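Local coordinates for protein titin (Homo sapiens, PDB 2J8H) that serves as a giant elastic protein of the muscle sarcomere, probably acting as spring and scaffold, with two A-band immunoglobulin domains here forming a rigid tandem, at residues V16-N21 with V96-K101; S20-V25 with A67-D72; G130-V135 with K181-I186. All blocks are in the same frame, centred on the assembly; numbering follows the deposited sequence.

Contact 1. Residues V16-N21 with V96-K101; sequences VRYQSN and VEVPAK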
ATOM      1  N   VAL A  16      15.091  -1.751   3.235  1.00 47.74           N
ATOM      2  CA  VAL A  16      13.798  -1.532   2.614  1.00 47.74           C
ATOM      3  C   VAL A  16      12.719  -1.708   3.660  1.00 47.35           C
ATOM      4  O   VAL A  16      12.809  -2.570   4.529  1.00 46.17           O
ATOM      5  CB  VAL A  16      13.593  -2.524   1.442  1.00 47.33           C
ATOM      6  CG1 VAL A  16      12.206  -2.386   0.806  1.00 47.37           C
ATOM      7  CG2 VAL A  16      14.657  -2.289   0.413  1.00 48.16           C
ATOM      8  N   ARG A  17      11.707  -0.857   3.596  1.00 47.70           N
ATOM      9  CA  ARG A  17      10.594  -0.962   4.509  1.00 48.20           C
ATOM     10  C   ARG A  17       9.799  -2.220   4.191  1.00 48.22           C
ATOM     11  O   ARG A  17       9.615  -2.568   3.040  1.00 48.40           O
ATOM     12  CB  ARG A  17       9.706   0.287   4.430  1.00 47.58           C
ATOM     13  CG  ARG A  17       8.555   0.297   5.399  1.00 48.38           C
ATOM     14  CD  ARG A  17       9.001   0.439   6.843  1.00 49.44           C
ATOM     15  NE  ARG A  17       9.954   1.536   7.063  1.00 48.82           N
ATOM     16  CZ  ARG A  17       9.637   2.812   7.271  1.00 50.10           C
ATOM     17  NH1 ARG A  17       8.365   3.225   7.304  1.00 48.15           N
ATOM     18  NH2 ARG A  17      10.616   3.695   7.465  1.00 51.07           N
ATOM     19  N   TYR A  18       9.379  -2.912   5.239  1.00 49.14           N
ATOM     20  CA  TYR A  18       8.451  -4.035   5.165  1.00 49.69           C
ATOM     21  C   TYR A  18       7.310  -3.772   4.164  1.00 49.82           C
ATOM     22  O   TYR A  18       6.750  -2.682   4.145  1.00 48.85           O
ATOM     23  CB  TYR A  18       7.901  -4.228   6.576  1.00 51.04           C
ATOM     24  CG  TYR A  18       6.804  -5.223   6.763  1.00 50.55           C
ATOM     25  CD1 TYR A  18       7.042  -6.582   6.616  1.00 52.84           C
ATOM     26  CD2 TYR A  18       5.540  -4.809   7.151  1.00 52.56           C
ATOM     27  CE1 TYR A  18       6.036  -7.513   6.810  1.00 52.36           C
ATOM     28  CE2 TYR A  18       4.522  -5.726   7.355  1.00 53.83           C
ATOM     29  CZ  TYR A  18       4.784  -7.088   7.175  1.00 54.20           C
ATOM     30  OH  TYR A  18       3.771  -8.008   7.389  1.00 54.78           O
ATOM     31  N   GLN A  19       7.006  -4.774   3.336  1.00 50.36           N
ATOM     32  CA  GLN A  19       5.942  -4.738   2.306  1.00 51.01           C
ATOM     33  C   GLN A  19       6.235  -3.883   1.053  1.00 50.94           C
ATOM     34  O   GLN A  19       5.425  -3.849   0.134  1.00 52.16           O
ATOM     35  CB  GLN A  19       4.568  -4.404   2.917  1.00 51.58           C
ATOM     36  CG  GLN A  19       4.046  -5.536   3.844  1.00 52.42           C
ATOM     37  CD  GLN A  19       2.737  -5.222   4.564  1.00 53.40           C
ATOM     38  OE1 GLN A  19       2.188  -4.112   4.471  1.00 57.84           O
ATOM     39  NE2 GLN A  19       2.242  -6.200   5.321  1.00 54.66           N
ATOM     40  N   SER A  20       7.377  -3.204   1.007  1.00 50.30           N
ATOM     41  CA  SER A  20       7.839  -2.556  -0.215  1.00 49.76           C
ATOM     42  C   SER A  20       8.575  -3.566  -1.078  1.00 49.69           C
ATOM     43  O   SER A  20       8.845  -4.685  -0.644  1.00 49.62           O
ATOM     44  CB  SER A  20       8.758  -1.381   0.099  1.00 49.43           C
ATOM     45  OG  SER A  20       8.019  -0.313   0.669  1.00 49.80           O
ATOM     46  N   ASN A  21       8.875  -3.169  -2.310  1.00 49.28           N
ATOM     47  CA  ASN A  21       9.628  -3.987  -3.213  1.00 49.14           C
ATOM     48  C   ASN A  21      11.080  -3.597  -3.029  1.00 48.76           C
ATOM     49  O   ASN A  21      11.391  -2.421  -2.871  1.00 49.60           O
ATOM     50  CB  ASN A  21       9.183  -3.766  -4.662  1.00 49.33           C
ATOM     51  CG  ASN A  21       7.767  -4.257  -4.925  1.00 51.84           C
ATOM     52  OD1 ASN A  21       7.075  -4.745  -4.026  1.00 53.92           O
ATOM     53  ND2 ASN A  21       7.321  -4.107  -6.167  1.00 55.35           N
ATOM     54  N   VAL A  96      15.392  -5.579   6.284  1.00 47.73           N
ATOM     55  CA  VAL A  96      14.007  -5.171   6.124  1.00 47.38           C
ATOM     56  C   VAL A  96      13.596  -4.490   7.398  1.00 47.21           C
ATOM     57  O   VAL A  96      13.691  -5.065   8.487  1.00 46.17           O
ATOM     58  CB  VAL A  96      13.069  -6.353   5.796  1.00 47.48           C
ATOM     59  CG1 VAL A  96      11.610  -5.878   5.733  1.00 45.95           C
ATOM     60  CG2 VAL A  96      13.494  -7.032   4.475  1.00 48.08           C
ATOM     61  N   GLU A  97      13.154  -3.247   7.252  1.00 47.36           N
ATOM     62  CA  GLU A  97      12.813  -2.413   8.379  1.00 47.78           C
ATOM     63  C   GLU A  97      11.352  -2.674   8.701  1.00 47.19           C
ATOM     64  O   GLU A  97      10.487  -2.570   7.830  1.00 45.44           O
ATOM     65  CB  GLU A  97      12.998  -0.925   8.054  1.00 48.31           C
ATOM     66  CG  GLU A  97      14.281  -0.576   7.274  1.00 49.42           C
ATOM     67  CD  GLU A  97      14.288   0.868   6.782  1.00 50.35           C
ATOM     68  OE1 GLU A  97      13.197   1.418   6.458  1.00 53.79           O
ATOM     69  OE2 GLU A  97      15.385   1.462   6.744  1.00 53.27           O
ATOM     70  N   VAL A  98      11.088  -3.053   9.943  1.00 47.05           N
ATOM     71  CA  VAL A  98       9.717  -3.291  10.384  1.00 47.31           C
ATOM     72  C   VAL A  98       9.522  -2.446  11.629  1.00 47.63           C
ATOM     73  O   VAL A  98      10.202  -2.667  12.647  1.00 47.52           O
ATOM     74  CB  VAL A  98       9.472  -4.780  10.714  1.00 47.74           C
ATOM     75  CG1 VAL A  98       8.009  -5.011  11.071  1.00 48.37           C
ATOM     76  CG2 VAL A  98       9.925  -5.687   9.550  1.00 48.45           C
ATOM     77  N   PRO A  99       8.650  -1.440  11.556  1.00 47.80           N
ATOM     78  CA  PRO A  99       8.369  -0.613  12.731  1.00 47.75           C
ATOM     79  C   PRO A  99       7.885  -1.440  13.909  1.00 47.03           C
ATOM     80  O   PRO A  99       7.176  -2.435  13.703  1.00 47.87           O
ATOM     81  CB  PRO A  99       7.246   0.305  12.238  1.00 48.08           C
ATOM     82  CG  PRO A  99       7.464   0.387  10.807  1.00 47.94           C
ATOM     83  CD  PRO A  99       7.881  -0.975  10.388  1.00 48.05           C
ATOM     84  N   ALA A 100       8.253  -1.051  15.128  1.00 46.67           N
ATOM     85  CA  ALA A 100       7.765  -1.776  16.305  1.00 46.29           C
ATOM     86  C   ALA A 100       6.270  -1.654  16.346  1.00 45.92           C
ATOM     87  O   ALA A 100       5.746  -0.552  16.205  1.00 44.37           O
ATOM     88  CB  ALA A 100       8.373  -1.238  17.604  1.00 46.51           C
ATOM     89  N   LYS A 101       5.582  -2.768  16.575  1.00 46.55           N
ATOM     90  CA  LYS A 101       4.132  -2.765  16.537  1.00 46.94           C
ATOM     91  C   LYS A 101       3.591  -3.841  17.448  1.00 46.77           C
ATOM     92  O   LYS A 101       4.099  -4.946  17.482  1.00 47.70           O
ATOM     93  CB  LYS A 101       3.646  -2.960  15.085  1.00 47.92           C
ATOM     94  CG  LYS A 101       2.136  -2.889  14.884  1.00 49.50           C
ATOM     95  CD  LYS A 101       1.589  -1.475  14.930  1.00 54.25           C
ATOM     96  CE  LYS A 101       0.010  -1.440  15.119  1.00 55.31           C
ATOM     97  NZ  LYS A 101      -0.458  -1.683  16.534  1.00 54.21           N
TER
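Val16 and Arg17 pair edge to edge with Val96 and Glu97 in a short parallel beta contact, the A'-G pairing of an I-set immunoglobulin domain, placed where strand 86-102 leaves the first domain and runs on into the second. Two backbone bonds make the pairing: Glu97 N donates to Val16 O at 2.8 Å, and Tyr18 N donates to Glu97 O at the same 2.8 Å. Glu97 thus uses both its N-H and its carbonyl toward one neighbour, the usual pattern of parallel strands. Val16 and Val96 lie on the sheet face that turns inward, where both meet Val69 of the loop between strands 61-66 and 76-83. Arg17 and Glu97 take the other face.

There the arginine leaves the strand with CG anti to the backbone N (chi1 -177°) and then folds at its second and third torsions, which returns NE to Glu97 OE1. The salt bridge is loose, its NE-OE1 bond weak at 3.3 Å. OE1 sits in the plane of the guanidinium at its edge, although the carboxylate is turned 29° from that plane and the two side chains cross at about a right angle. The stronger polar partner of Arg17 is Asn21 O of the second subunit, to which NH1 donates, and Arg17 of that subunit makes the reciprocal bond.

Beyond the paired residues the first segment swings off in a type II turn from Arg17 to Ser20. Tyr18 stays in touch through its root: its CB packs 3.9 Å from Val98 CG2, and Val96 CG1 reaches Tyr18 CA at 3.7 Å. On the arginine side, the aliphatic part of Arg17 crosses Pro99 obliquely, its CD lying 4.0 Å from Pro99 CD.

Contact 2. Residues S20-V25 with A67-D72; sequences SNATLV and ASVTDD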
ATOM      1  N   SER A  20       7.377  -3.204   1.007  1.00 50.30           N
ATOM      2  CA  SER A  20       7.839  -2.556  -0.215  1.00 49.76           C
ATOM      3  C   SER A  20       8.575  -3.566  -1.078  1.00 49.69           C
ATOM      4  O   SER A  20       8.845  -4.685  -0.644  1.00 49.62           O
ATOM      5  CB  SER A  20       8.758  -1.381   0.099  1.00 49.43           C
ATOM      6  OG  SER A  20       8.019  -0.313   0.669  1.00 49.80           O
ATOM      7  N   ASN A  21       8.875  -3.169  -2.310  1.00 49.28           N
ATOM      8  CA  ASN A  21       9.628  -3.987  -3.213  1.00 49.14           C
ATOM      9  C   ASN A  21      11.080  -3.597  -3.029  1.00 48.76           C
ATOM     10  O   ASN A  21      11.391  -2.421  -2.871  1.00 49.60           O
ATOM     11  CB  ASN A  21       9.183  -3.766  -4.662  1.00 49.33           C
ATOM     12  CG  ASN A  21       7.767  -4.257  -4.925  1.00 51.84           C
ATOM     13  OD1 ASN A  21       7.075  -4.745  -4.026  1.00 53.92           O
ATOM     14  ND2 ASN A  21       7.321  -4.107  -6.167  1.00 55.35           N
ATOM     15  N   ALA A  22      11.962  -4.583  -2.996  1.00 47.54           N
ATOM     16  CA  ALA A  22      13.377  -4.330  -2.958  1.00 47.25           C
ATOM     17  C   ALA A  22      13.883  -4.598  -4.371  1.00 47.52           C
ATOM     18  O   ALA A  22      13.528  -5.612  -4.972  1.00 46.92           O
ATOM     19  CB  ALA A  22      14.050  -5.246  -1.960  1.00 46.69           C
ATOM     20  N   THR A  23      14.686  -3.676  -4.904  1.00 47.25           N
ATOM     21  CA  THR A  23      15.267  -3.828  -6.232  1.00 46.94           C
ATOM     22  C   THR A  23      16.756  -3.763  -6.107  1.00 47.05           C
ATOM     23  O   THR A  23      17.300  -2.776  -5.632  1.00 46.36           O
ATOM     24  CB  THR A  23      14.786  -2.727  -7.173  1.00 47.05           C
ATOM     25  OG1 THR A  23      13.358  -2.764  -7.203  1.00 45.03           O
ATOM     26  CG2 THR A  23      15.349  -2.937  -8.591  1.00 46.18           C
ATOM     27  N   LEU A  24      17.408  -4.827  -6.542  1.00 47.28           N
ATOM     28  CA  LEU A  24      18.851  -4.929  -6.518  1.00 48.16           C
ATOM     29  C   LEU A  24      19.278  -4.742  -7.955  1.00 48.05           C
ATOM     30  O   LEU A  24      18.735  -5.409  -8.838  1.00 48.21           O
ATOM     31  CB  LEU A  24      19.255  -6.316  -6.056  1.00 48.20           C
ATOM     32  CG  LEU A  24      19.044  -6.680  -4.587  1.00 50.47           C
ATOM     33  CD1 LEU A  24      17.614  -6.718  -4.147  1.00 53.44           C
ATOM     34  CD2 LEU A  24      19.596  -8.039  -4.395  1.00 50.88           C
ATOM     35  N   VAL A  25      20.217  -3.832  -8.193  1.00 47.60           N
ATOM     36  CA  VAL A  25      20.575  -3.414  -9.532  1.00 48.23           C
ATOM     37  C   VAL A  25      22.079  -3.485  -9.638  1.00 48.12           C
ATOM     38  O   VAL A  25      22.790  -3.154  -8.678  1.00 48.73           O
ATOM     39  CB  VAL A  25      20.183  -1.931  -9.824  1.00 49.11           C
ATOM     40  CG1 VAL A  25      20.299  -1.659 -11.334  1.00 50.18           C
ATOM     41  CG2 VAL A  25      18.781  -1.582  -9.317  1.00 51.12           C
ATOM     42  N   ALA A  67       9.362  -8.674  -4.391  1.00 45.94           N
ATOM     43  CA  ALA A  67       8.136  -8.004  -4.057  1.00 46.62           C
ATOM     44  C   ALA A  67       7.843  -8.106  -2.589  1.00 47.56           C
ATOM     45  O   ALA A  67       8.105  -9.142  -1.948  1.00 47.55           O
ATOM     46  CB  ALA A  67       6.972  -8.589  -4.849  1.00 46.38           C
ATOM     47  N   SER A  68       7.260  -7.029  -2.059  1.00 48.22           N
ATOM     48  CA  SER A  68       6.602  -7.093  -0.781  1.00 48.93           C
ATOM     49  C   SER A  68       7.465  -7.779   0.257  1.00 47.87           C
ATOM     50  O   SER A  68       7.156  -8.885   0.731  1.00 47.12           O
ATOM     51  CB  SER A  68       5.262  -7.816  -0.939  1.00 50.23           C
ATOM     52  OG  SER A  68       4.383  -7.033  -1.739  1.00 53.36           O
ATOM     53  N   VAL A  69       8.570  -7.122   0.589  1.00 47.03           N
ATOM     54  CA  VAL A  69       9.575  -7.756   1.412  1.00 46.57           C
ATOM     55  C   VAL A  69       9.106  -7.991   2.838  1.00 46.97           C
ATOM     56  O   VAL A  69       8.393  -7.173   3.414  1.00 47.09           O
ATOM     57  CB  VAL A  69      10.933  -7.013   1.367  1.00 46.73           C
ATOM     58  CG1 VAL A  69      11.488  -7.098  -0.016  1.00 45.45           C
ATOM     59  CG2 VAL A  69      10.813  -5.561   1.828  1.00 47.07           C
ATOM     60  N   THR A  70       9.467  -9.157   3.365  1.00 47.22           N
ATOM     61  CA  THR A  70       9.248  -9.512   4.747  1.00 47.06           C
ATOM     62  C   THR A  70      10.605  -9.842   5.360  1.00 47.23           C
ATOM     63  O   THR A  70      11.621  -9.881   4.652  1.00 45.93           O
ATOM     64  CB  THR A  70       8.377 -10.741   4.838  1.00 47.05           C
ATOM     65  OG1 THR A  70       9.103 -11.854   4.331  1.00 48.93           O
ATOM     66  CG2 THR A  70       7.107 -10.545   4.005  1.00 47.71           C
ATOM     67  N   ASP A  71      10.625 -10.088   6.665  1.00 47.65           N
ATOM     68  CA  ASP A  71      11.873 -10.424   7.330  1.00 47.94           C
ATOM     69  C   ASP A  71      12.498 -11.689   6.712  1.00 47.99           C
ATOM     70  O   ASP A  71      13.721 -11.865   6.753  1.00 48.07           O
ATOM     71  CB  ASP A  71      11.677 -10.549   8.847  1.00 48.27           C
ATOM     72  CG  ASP A  71      12.992 -10.788   9.581  1.00 48.92           C
ATOM     73  OD1 ASP A  71      13.945  -9.976   9.415  1.00 47.77           O
ATOM     74  OD2 ASP A  71      13.069 -11.806  10.309  1.00 52.82           O
ATOM     75  N   ASP A  72      11.677 -12.544   6.095  1.00 48.40           N
ATOM     76  CA  ASP A  72      12.201 -13.732   5.421  1.00 47.87           C
ATOM     77  C   ASP A  72      13.113 -13.382   4.240  1.00 47.21           C
ATOM     78  O   ASP A  72      13.969 -14.161   3.854  1.00 47.11           O
ATOM     79  CB  ASP A  72      11.067 -14.654   4.946  1.00 48.96           C
ATOM     80  CG  ASP A  72      11.597 -15.923   4.251  1.00 50.93           C
ATOM     81  OD1 ASP A  72      12.080 -16.843   4.957  1.00 57.21           O
ATOM     82  OD2 ASP A  72      11.571 -15.989   2.996  1.00 56.72           O
TER
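Asn21 and Ser20 grip the backbone of Ser68 and Val69 with one side-chain and one main-chain oxygen. The Asn21 side chain stands with CG anti to its own carbonyl carbon (chi1 -67°) and the amide turned by chi2 (2°) so that OD1 faces Ser68 N, whose N-H it accepts at 3.0 Å. The donor does not lie flat with the amide but is tilted 34° from the carbonyl plane. The same oxygen also rests 3.4 Å from Ala67 CA, so the amide end is set against the chain just ahead of the bond. Ser20 O meanwhile takes the N-H of Val69 at 2.7 Å. Two successive N-H groups are therefore bound by two successive residues. Ser68 has a left-handed backbone with positive phi, which probably turns these groups toward their acceptors.

This is the seam where strand 22-29, the B strand of the first I-set domain, begins beside the E-F loop that crosses the end of the beta sandwich. Val69 points toward the strand and is buried. Its CG1, anti to the carbonyl carbon, meets Ala22 CB at 3.7 Å, while CG2 occupies the crowded position between N and the carbonyl carbon and lies 3.3 Å from Ser20 O. Both methyls thus lie close to the same oxygen that holds the Val69 N-H, on one side of it. Leu94, Val16 and Val96 also pack on this valine within the sandwich. Ala22, which receives CG1, has its own side chain against Leu14 as well, and its backbone is hydrogen-bonded to Ile66 of the neighbouring strand.

Contact 3. Residues G130-V135 with K181-I186; sequences GKPDPV and KNRFGI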
ATOM      1  N   GLY A 130       8.753  -6.080  14.846  1.00 46.43           N
ATOM      2  CA  GLY A 130       9.748  -5.022  14.871  1.00 46.62           C
ATOM      3  C   GLY A 130      11.099  -5.531  14.446  1.00 46.15           C
ATOM      4  O   GLY A 130      11.542  -6.563  14.916  1.00 46.21           O
ATOM      5  N   LYS A 131      11.734  -4.825  13.530  1.00 46.39           N
ATOM      6  CA  LYS A 131      13.096  -5.142  13.107  1.00 46.66           C
ATOM      7  C   LYS A 131      13.744  -3.788  12.901  1.00 46.31           C
ATOM      8  O   LYS A 131      13.281  -3.018  12.058  1.00 45.30           O
ATOM      9  CB  LYS A 131      13.117  -5.954  11.797  1.00 47.64           C
ATOM     10  CG  LYS A 131      12.544  -7.370  11.898  1.00 49.37           C
ATOM     11  CD  LYS A 131      13.504  -8.345  12.556  1.00 53.00           C
ATOM     12  CE  LYS A 131      12.746  -9.470  13.267  1.00 53.49           C
ATOM     13  NZ  LYS A 131      13.713 -10.514  13.696  1.00 55.86           N
ATOM     14  N   PRO A 132      14.794  -3.472  13.677  1.00 46.06           N
ATOM     15  CA  PRO A 132      15.434  -4.237  14.724  1.00 46.19           C
ATOM     16  C   PRO A 132      14.487  -4.723  15.794  1.00 45.96           C
ATOM     17  O   PRO A 132      13.470  -4.094  16.046  1.00 46.38           O
ATOM     18  CB  PRO A 132      16.442  -3.239  15.313  1.00 46.31           C
ATOM     19  CG  PRO A 132      16.783  -2.384  14.247  1.00 46.05           C
ATOM     20  CD  PRO A 132      15.500  -2.206  13.456  1.00 46.36           C
ATOM     21  N   ASP A 133      14.817  -5.846  16.415  1.00 46.14           N
ATOM     22  CA  ASP A 133      13.974  -6.424  17.456  1.00 46.41           C
ATOM     23  C   ASP A 133      13.715  -5.330  18.487  1.00 45.74           C
ATOM     24  O   ASP A 133      14.647  -4.653  18.915  1.00 45.50           O
ATOM     25  CB  ASP A 133      14.650  -7.636  18.123  1.00 47.58           C
ATOM     26  CG  ASP A 133      14.864  -8.822  17.164  1.00 50.73           C
ATOM     27  OD1 ASP A 133      14.370  -8.790  16.018  1.00 56.76           O
ATOM     28  OD2 ASP A 133      15.527  -9.803  17.560  1.00 55.50           O
ATOM     29  N   PRO A 134      12.441  -5.108  18.842  1.00 45.54           N
ATOM     30  CA  PRO A 134      12.095  -4.005  19.715  1.00 45.85           C
ATOM     31  C   PRO A 134      12.330  -4.257  21.211  1.00 46.47           C
ATOM     32  O   PRO A 134      12.394  -5.403  21.661  1.00 47.09           O
ATOM     33  CB  PRO A 134      10.615  -3.809  19.433  1.00 45.81           C
ATOM     34  CG  PRO A 134      10.140  -5.144  19.126  1.00 45.38           C
ATOM     35  CD  PRO A 134      11.245  -5.847  18.420  1.00 45.19           C
ATOM     36  N   VAL A 135      12.539  -3.168  21.946  1.00 46.02           N
ATOM     37  CA  VAL A 135      12.536  -3.215  23.382  1.00 45.90           C
ATOM     38  C   VAL A 135      11.083  -3.290  23.831  1.00 45.64           C
ATOM     39  O   VAL A 135      10.253  -2.512  23.388  1.00 45.05           O
ATOM     40  CB  VAL A 135      13.184  -1.991  23.989  1.00 45.85           C
ATOM     41  CG1 VAL A 135      13.045  -2.042  25.510  1.00 47.17           C
ATOM     42  CG2 VAL A 135      14.688  -1.919  23.582  1.00 46.19           C
ATOM     43  N   LYS A 181       9.313  -0.689  21.289  1.00 45.71           N
ATOM     44  CA  LYS A 181      10.070   0.430  20.727  1.00 46.75           C
ATOM     45  C   LYS A 181      11.251  -0.079  19.912  1.00 46.49           C
ATOM     46  O   LYS A 181      12.012  -0.932  20.375  1.00 45.99           O
ATOM     47  CB  LYS A 181      10.676   1.321  21.826  1.00 47.50           C
ATOM     48  CG  LYS A 181       9.725   1.877  22.859  1.00 50.86           C
ATOM     49  CD  LYS A 181      10.444   2.129  24.216  1.00 50.95           C
ATOM     50  CE  LYS A 181       9.504   2.783  25.256  1.00 53.53           C
ATOM     51  NZ  LYS A 181       8.400   1.910  25.763  1.00 55.95           N
ATOM     52  N   ASN A 182      11.419   0.464  18.712  1.00 46.85           N
ATOM     53  CA  ASN A 182      12.709   0.410  18.027  1.00 46.79           C
ATOM     54  C   ASN A 182      12.942   1.718  17.308  1.00 47.06           C
ATOM     55  O   ASN A 182      12.203   2.687  17.528  1.00 46.49           O
ATOM     56  CB  ASN A 182      12.824  -0.822  17.103  1.00 46.86           C
ATOM     57  CG  ASN A 182      11.883  -0.794  15.924  1.00 46.84           C
ATOM     58  OD1 ASN A 182      11.207   0.197  15.647  1.00 47.81           O
ATOM     59  ND2 ASN A 182      11.835  -1.913  15.207  1.00 46.98           N
ATOM     60  N   ARG A 183      13.963   1.755  16.454  1.00 46.72           N
ATOM     61  CA  ARG A 183      14.328   2.980  15.771  1.00 47.03           C
ATOM     62  C   ARG A 183      13.268   3.492  14.806  1.00 46.04           C
ATOM     63  O   ARG A 183      13.300   4.653  14.441  1.00 46.79           O
ATOM     64  CB  ARG A 183      15.687   2.809  15.040  1.00 47.66           C
ATOM     65  CG  ARG A 183      15.662   1.801  13.869  1.00 49.34           C
ATOM     66  CD  ARG A 183      17.003   1.724  13.163  1.00 50.60           C
ATOM     67  NE  ARG A 183      18.063   1.238  14.052  1.00 53.72           N
ATOM     68  CZ  ARG A 183      19.296   0.939  13.653  1.00 55.73           C
ATOM     69  NH1 ARG A 183      19.643   1.072  12.369  1.00 57.24           N
ATOM     70  NH2 ARG A 183      20.195   0.509  14.541  1.00 55.95           N
ATOM     71  N   PHE A 184      12.337   2.644  14.393  1.00 45.21           N
ATOM     72  CA  PHE A 184      11.333   3.043  13.428  1.00 45.09           C
ATOM     73  C   PHE A 184      10.006   3.400  14.075  1.00 44.19           C
ATOM     74  O   PHE A 184       9.033   3.692  13.374  1.00 43.07           O
ATOM     75  CB  PHE A 184      11.161   1.946  12.368  1.00 46.03           C
ATOM     76  CG  PHE A 184      12.437   1.657  11.619  1.00 47.15           C
ATOM     77  CD1 PHE A 184      12.999   2.624  10.796  1.00 47.83           C
ATOM     78  CD2 PHE A 184      13.102   0.462  11.787  1.00 47.57           C
ATOM     79  CE1 PHE A 184      14.189   2.389  10.118  1.00 47.82           C
ATOM     80  CE2 PHE A 184      14.291   0.228  11.110  1.00 47.87           C
ATOM     81  CZ  PHE A 184      14.828   1.195  10.280  1.00 48.17           C
ATOM     82  N   GLY A 185       9.956   3.359  15.406  1.00 43.24           N
ATOM     83  CA  GLY A 185       8.764   3.800  16.110  1.00 42.92           C
ATOM     84  C   GLY A 185       8.481   3.082  17.407  1.00 41.98           C
ATOM     85  O   GLY A 185       9.086   2.069  17.726  1.00 40.96           O
ATOM     86  N   ILE A 186       7.534   3.657  18.136  1.00 41.92           N
ATOM     87  CA  ILE A 186       7.051   3.160  19.389  1.00 42.11           C
ATOM     88  C   ILE A 186       5.580   2.857  19.224  1.00 42.12           C
ATOM     89  O   ILE A 186       4.835   3.639  18.643  1.00 39.82           O
ATOM     90  CB  ILE A 186       7.195   4.239  20.441  1.00 41.97           C
ATOM     91  CG1 ILE A 186       8.670   4.643  20.508  1.00 42.98           C
ATOM     92  CG2 ILE A 186       6.650   3.751  21.795  1.00 41.53           C
ATOM     93  CD1 ILE A 186       9.011   5.538  21.637  1.00 43.90           C
TER
HETATM   94  O   HOH W   1       9.235  -0.715  25.179  1.00 51.37           O
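Gly130 brings its CA against the amide nitrogen of Asn182 at the start of the segment. Its backbone torsions are ones a side chain would hardly tolerate, and a CB here would run into Pro134 CD, so the lack of a side chain lets the chain fold back tightly. Lys131 follows, its CB pointing away from 181-186, and its NZ forms a salt bridge with the syn lone pair of Asp133 OD1 at 3.0 Å. Lys131 O instead lies at the edge of the Phe184 ring, near the ring plane and 3.5 Å from Phe184 CD2.

A cis peptide leads into Pro132, which meets three residues. Pro132 O accepts from Asn182 ND2 at 2.9 Å in an almost straight bond (176°) that lies in both the carbonyl and the amide plane. Its ring crosses the neighbouring side chains at about a right angle: CG sits over one face of the Arg183 guanidinium, 3.8 Å from NE, and CD touches Phe184 CE2 at 3.6 Å. This is the B-C loop of the second I-set domain packed on its F-G turn, at the end of the sandwich facing the first domain. Asn182 shapes that turn too, its OD1 accepting Phe184 N at 3.0 Å in an Asx turn.

Past Asp133, Pro134 lays its CA and CB against Lys181 O. Val135 then opens the C strand as an antiparallel hydrogen-bonded pair with Lys181: Val135 N reaches Lys181 O at 2.8 Å, and Lys181 N reaches Val135 O at 2.9 Å. A water donates to Val135 O and accepts from Lys181 NZ, bridging the two residues.

Contacts 1 and 2 lie at the end of the first domain, and contact 3 at the facing end of the second. Contacts 1 and 2 have centres about 9 Å apart and share Ser20 and Asn21; Gln19 N approaches Val69 O at 2.8 Å, probably as a hydrogen bond, tying the turn of contact 1 to the loop of contact 2. Contact 3, centred about 11 Å from contact 1, is joined to it through Val98 O, which lies 2.8 Å from Lys131 N and probably also accepts from Asn182 ND2, 3.1 Å away. Strand 86-102 thus runs unbroken from contact 1 to contact 3, consistent with the rigid tandem. Contacts 2 and 3, about 19 Å apart between centres, meet only lightly, around Asp71 and Lys131.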